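Local atomic coordinates of 3-phosphoshikimate 1-carboxyvinyltransferase (Streptomyces sviceus, PDB entry 7M0O), a protein that probably transfers the enolpyruvyl group of phosphoenolpyruvate to the 5-hydroxyl of shikimate-3-phosphate, the sixth step of chorismate biosynthesis. Residues V24-P30 with D55-D60. Numbering follows the deposited sequence.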
ATOM      1  N   VAL A  24      23.910   1.979   7.609  1.00 19.44           N
ATOM      2  CA  VAL A  24      22.833   2.663   8.320  1.00 15.46           C
ATOM      3  C   VAL A  24      21.857   3.201   7.284  1.00 15.47           C
ATOM      4  O   VAL A  24      22.235   3.995   6.416  1.00 17.39           O
ATOM      5  CB  VAL A  24      23.372   3.789   9.215  1.00 21.05           C
ATOM      6  CG1 VAL A  24      22.219   4.469   9.923  1.00 17.72           C
ATOM      7  CG2 VAL A  24      24.364   3.224  10.219  1.00 28.39           C
ATOM      8  N   THR A  25      20.608   2.743   7.349  1.00 12.84           N
ATOM      9  CA  THR A  25      19.564   3.217   6.450  1.00 16.04           C
ATOM     10  C   THR A  25      18.734   4.291   7.136  1.00 14.57           C
ATOM     11  O   THR A  25      18.379   4.163   8.310  1.00 13.83           O
ATOM     12  CB  THR A  25      18.647   2.074   6.012  1.00 10.88           C
ATOM     13  OG1 THR A  25      19.357   1.223   5.132  1.00 13.83           O
ATOM     14  CG2 THR A  25      17.401   2.594   5.290  1.00 16.25           C
ATOM     15  N   THR A  26      18.423   5.344   6.386  1.00 13.46           N
ATOM     16  CA  THR A  26      17.511   6.390   6.833  1.00 15.04           C
ATOM     17  C   THR A  26      16.226   6.287   6.016  1.00 18.47           C
ATOM     18  O   THR A  26      16.263   6.345   4.781  1.00 19.83           O
ATOM     19  CB  THR A  26      18.159   7.768   6.686  1.00 21.21           C
ATOM     20  OG1 THR A  26      19.412   7.774   7.384  1.00 23.14           O
ATOM     21  CG2 THR A  26      17.257   8.869   7.252  1.00 22.15           C
ATOM     22  N   LEU A  27      15.104   6.092   6.704  1.00 13.90           N
ATOM     23  CA  LEU A  27      13.782   6.079   6.096  1.00 15.06           C
ATOM     24  C   LEU A  27      13.129   7.431   6.345  1.00 17.23           C
ATOM     25  O   LEU A  27      12.993   7.855   7.500  1.00 17.92           O
ATOM     26  CB  LEU A  27      12.923   4.962   6.683  1.00 16.86           C
ATOM     27  CG  LEU A  27      13.512   3.551   6.603  1.00 14.98           C
ATOM     28  CD1 LEU A  27      12.504   2.551   7.127  1.00 14.84           C
ATOM     29  CD2 LEU A  27      13.888   3.243   5.162  1.00 12.29           C
ATOM     30  N   VAL A  28      12.709   8.099   5.277  1.00 13.29           N
ATOM     31  CA  VAL A  28      12.123   9.432   5.391  1.00 14.69           C
ATOM     32  C   VAL A  28      10.602   9.334   5.284  1.00 20.87           C
ATOM     33  O   VAL A  28      10.068   8.731   4.344  1.00 15.09           O
ATOM     34  CB  VAL A  28      12.716  10.371   4.326  1.00 22.74           C
ATOM     35  CG1 VAL A  28      12.212  11.778   4.517  1.00 16.43           C
ATOM     36  CG2 VAL A  28      14.240  10.334   4.400  1.00 23.21           C
ATOM     37  N   ARG A  29       9.904   9.935   6.251  1.00 18.00           N
ATOM     38  CA  ARG A  29       8.447   9.961   6.366  1.00 16.36           C
ATOM     39  C   ARG A  29       7.787   8.583   6.331  1.00 16.68           C
ATOM     40  O   ARG A  29       6.769   8.420   5.643  1.00 15.35           O
ATOM     41  CB  ARG A  29       7.828  10.823   5.260  1.00 21.33           C
ATOM     42  CG  ARG A  29       8.520  12.166   4.993  1.00 30.64           C
ATOM     43  CD  ARG A  29       8.708  12.971   6.267  1.00 34.96           C
ATOM     44  NE  ARG A  29       8.418  14.392   6.085  1.00 38.56           N
ATOM     45  CZ  ARG A  29       9.221  15.255   5.467  1.00 37.74           C
ATOM     46  NH1 ARG A  29      10.378  14.854   4.955  1.00 40.05           N
ATOM     47  NH2 ARG A  29       8.860  16.527   5.360  1.00 39.81           N
ATOM     48  N   PRO A  30       8.283   7.581   7.056  1.00 15.10           N
ATOM     49  CA  PRO A  30       7.552   6.307   7.112  1.00 14.99           C
ATOM     50  C   PRO A  30       6.194   6.488   7.784  1.00 12.20           C
ATOM     51  O   PRO A  30       5.968   7.419   8.558  1.00 20.65           O
ATOM     52  CB  PRO A  30       8.465   5.410   7.954  1.00 16.32           C
ATOM     53  CG  PRO A  30       9.134   6.370   8.880  1.00 22.58           C
ATOM     54  CD  PRO A  30       9.384   7.607   8.041  1.00 21.18           C
ATOM     55  N   ASP A  55      10.178  12.701  11.725  1.00 14.90           N
ATOM     56  CA  ASP A  55      10.270  12.698  10.269  1.00 18.57           C
ATOM     57  C   ASP A  55      11.022  11.505   9.694  1.00 23.82           C
ATOM     58  O   ASP A  55      10.745  11.122   8.557  1.00 21.36           O
ATOM     59  CB  ASP A  55      10.955  13.980   9.769  1.00 25.65           C
ATOM     60  CG  ASP A  55      10.022  15.189   9.765  1.00 35.78           C
ATOM     61  OD1 ASP A  55      10.530  16.326   9.632  1.00 41.61           O
ATOM     62  OD2 ASP A  55       8.788  15.012   9.898  1.00 31.33           O
ATOM     63  N   THR A  56      11.985  10.927  10.423  1.00 20.05           N
ATOM     64  CA  THR A  56      12.868   9.903   9.863  1.00 19.84           C
ATOM     65  C   THR A  56      13.155   8.825  10.897  1.00 24.91           C
ATOM     66  O   THR A  56      13.280   9.105  12.091  1.00 25.31           O
ATOM     67  CB  THR A  56      14.232  10.464   9.372  1.00 20.94           C
ATOM     68  OG1 THR A  56      14.961  11.032  10.471  1.00 23.58           O
ATOM     69  CG2 THR A  56      14.052  11.526   8.293  1.00 26.87           C
ATOM     70  N   TRP A  57      13.285   7.587  10.421  1.00 19.06           N
ATOM     71  CA  TRP A  57      13.754   6.466  11.229  1.00 19.56           C
ATOM     72  C   TRP A  57      15.132   6.044  10.737  1.00 16.96           C
ATOM     73  O   TRP A  57      15.389   6.009   9.526  1.00 18.63           O
ATOM     74  CB  TRP A  57      12.803   5.266  11.160  1.00 17.40           C
ATOM     75  CG  TRP A  57      11.437   5.519  11.733  1.00 22.86           C
ATOM     76  CD1 TRP A  57      10.891   6.729  12.072  1.00 28.29           C
ATOM     77  CD2 TRP A  57      10.427   4.538  11.994  1.00 21.24           C
ATOM     78  NE1 TRP A  57       9.611   6.555  12.544  1.00 27.17           N
ATOM     79  CE2 TRP A  57       9.303   5.216  12.503  1.00 28.48           C
ATOM     80  CE3 TRP A  57      10.370   3.149  11.855  1.00 28.33           C
ATOM     81  CZ2 TRP A  57       8.136   4.549  12.880  1.00 30.60           C
ATOM     82  CZ3 TRP A  57       9.211   2.492  12.224  1.00 31.53           C
ATOM     83  CH2 TRP A  57       8.112   3.191  12.729  1.00 24.69           C
ATOM     84  N   GLN A  58      16.010   5.716  11.679  1.00 17.50           N
ATOM     85  CA  GLN A  58      17.384   5.330  11.396  1.00 23.72           C
ATOM     86  C   GLN A  58      17.602   3.906  11.892  1.00 14.81           C
ATOM     87  O   GLN A  58      17.326   3.611  13.060  1.00 19.84           O
ATOM     88  CB  GLN A  58      18.335   6.298  12.093  1.00 25.82           C
ATOM     89  CG  GLN A  58      19.752   6.245  11.653  1.00 31.20           C
ATOM     90  CD  GLN A  58      20.367   7.622  11.631  1.00 37.42           C
ATOM     91  OE1 GLN A  58      20.101   8.416  10.733  1.00 40.08           O
ATOM     92  NE2 GLN A  58      21.171   7.927  12.640  1.00 43.17           N
ATOM     93  N   VAL A  59      18.061   3.012  11.009  1.00 13.29           N
ATOM     94  CA  VAL A  59      18.234   1.598  11.355  1.00 16.17           C
ATOM     95  C   VAL A  59      19.647   1.166  10.988  1.00 17.24           C
ATOM     96  O   VAL A  59      20.050   1.287   9.828  1.00 16.68           O
ATOM     97  CB  VAL A  59      17.211   0.689  10.649  1.00 17.42           C
ATOM     98  CG1 VAL A  59      17.369  -0.769  11.118  1.00 17.61           C
ATOM     99  CG2 VAL A  59      15.769   1.188  10.866  1.00 14.62           C
ATOM    100  N   ASP A  60      20.390   0.647  11.965  1.00 18.18           N
ATOM    101  CA  ASP A  60      21.689   0.030  11.701  1.00 18.19           C
ATOM    102  C   ASP A  60      21.450  -1.370  11.164  1.00 17.75           C
ATOM    103  O   ASP A  60      20.971  -2.245  11.896  1.00 16.58           O
ATOM    104  CB  ASP A  60      22.528  -0.032  12.972  1.00 19.01           C
ATOM    105  CG  ASP A  60      23.189   1.276  13.295  1.00 30.31           C
ATOM    106  OD1 ASP A  60      22.609   2.336  12.971  1.00 29.34           O
ATOM    107  OD2 ASP A  60      24.288   1.240  13.888  1.00 37.60           O
TER
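Strands 24-28 and 56-60 are the two central, antiparallel strands of a mixed four-stranded sheet in the EPSP synthase fold, flanked by strands 216-218 and 50-52. Two hydrogen-bonded pairs, Thr25 with Val59 and Leu27 with Trp57, hold them; the shortest bond runs from Leu27 N to Trp57 O (2.8 Å). Beyond the strand, Arg29 N donates to Asp55 O at 2.7 Å, and its positive phi (54°) then turns the chain toward Pro30. This turn places Pro30 against one face of the Trp57 indole, which is in the m rotamer: Pro30 CG sits 3.6 Å from the centroid of the five-membered ring, almost on its normal, a CH-pi contact. Thr25, Leu27, Trp57 and Val59 share the buried face; Thr25 and Val59 meet Ala18 of helix 8-20, and Trp57 meets its Leu15 and also Thr36 and Ala40 of helix 34-45. The face of Val24, Thr26, Val28, Thr56, Gln58 and Asp60 is more polar and more exposed. Val24 (t) brings CG1 3.5 Å from Gln58 CG and CG2 3.4 Å from Asp60 OD1, while Asp60 OD2 pairs with Arg49. Val28 (t) and Thr56 (p) meet CG2 to CG2 at 4.1 Å. Past the strand ends, Arg29 NE and Asp55 OD2 form a long salt bridge (3.9 Å). Backbone hydrogen bonds thus fix the register between an apolar face and a more polar one, and the charged pair at the strand ends adds electrostatic attraction without a directed N-H bond.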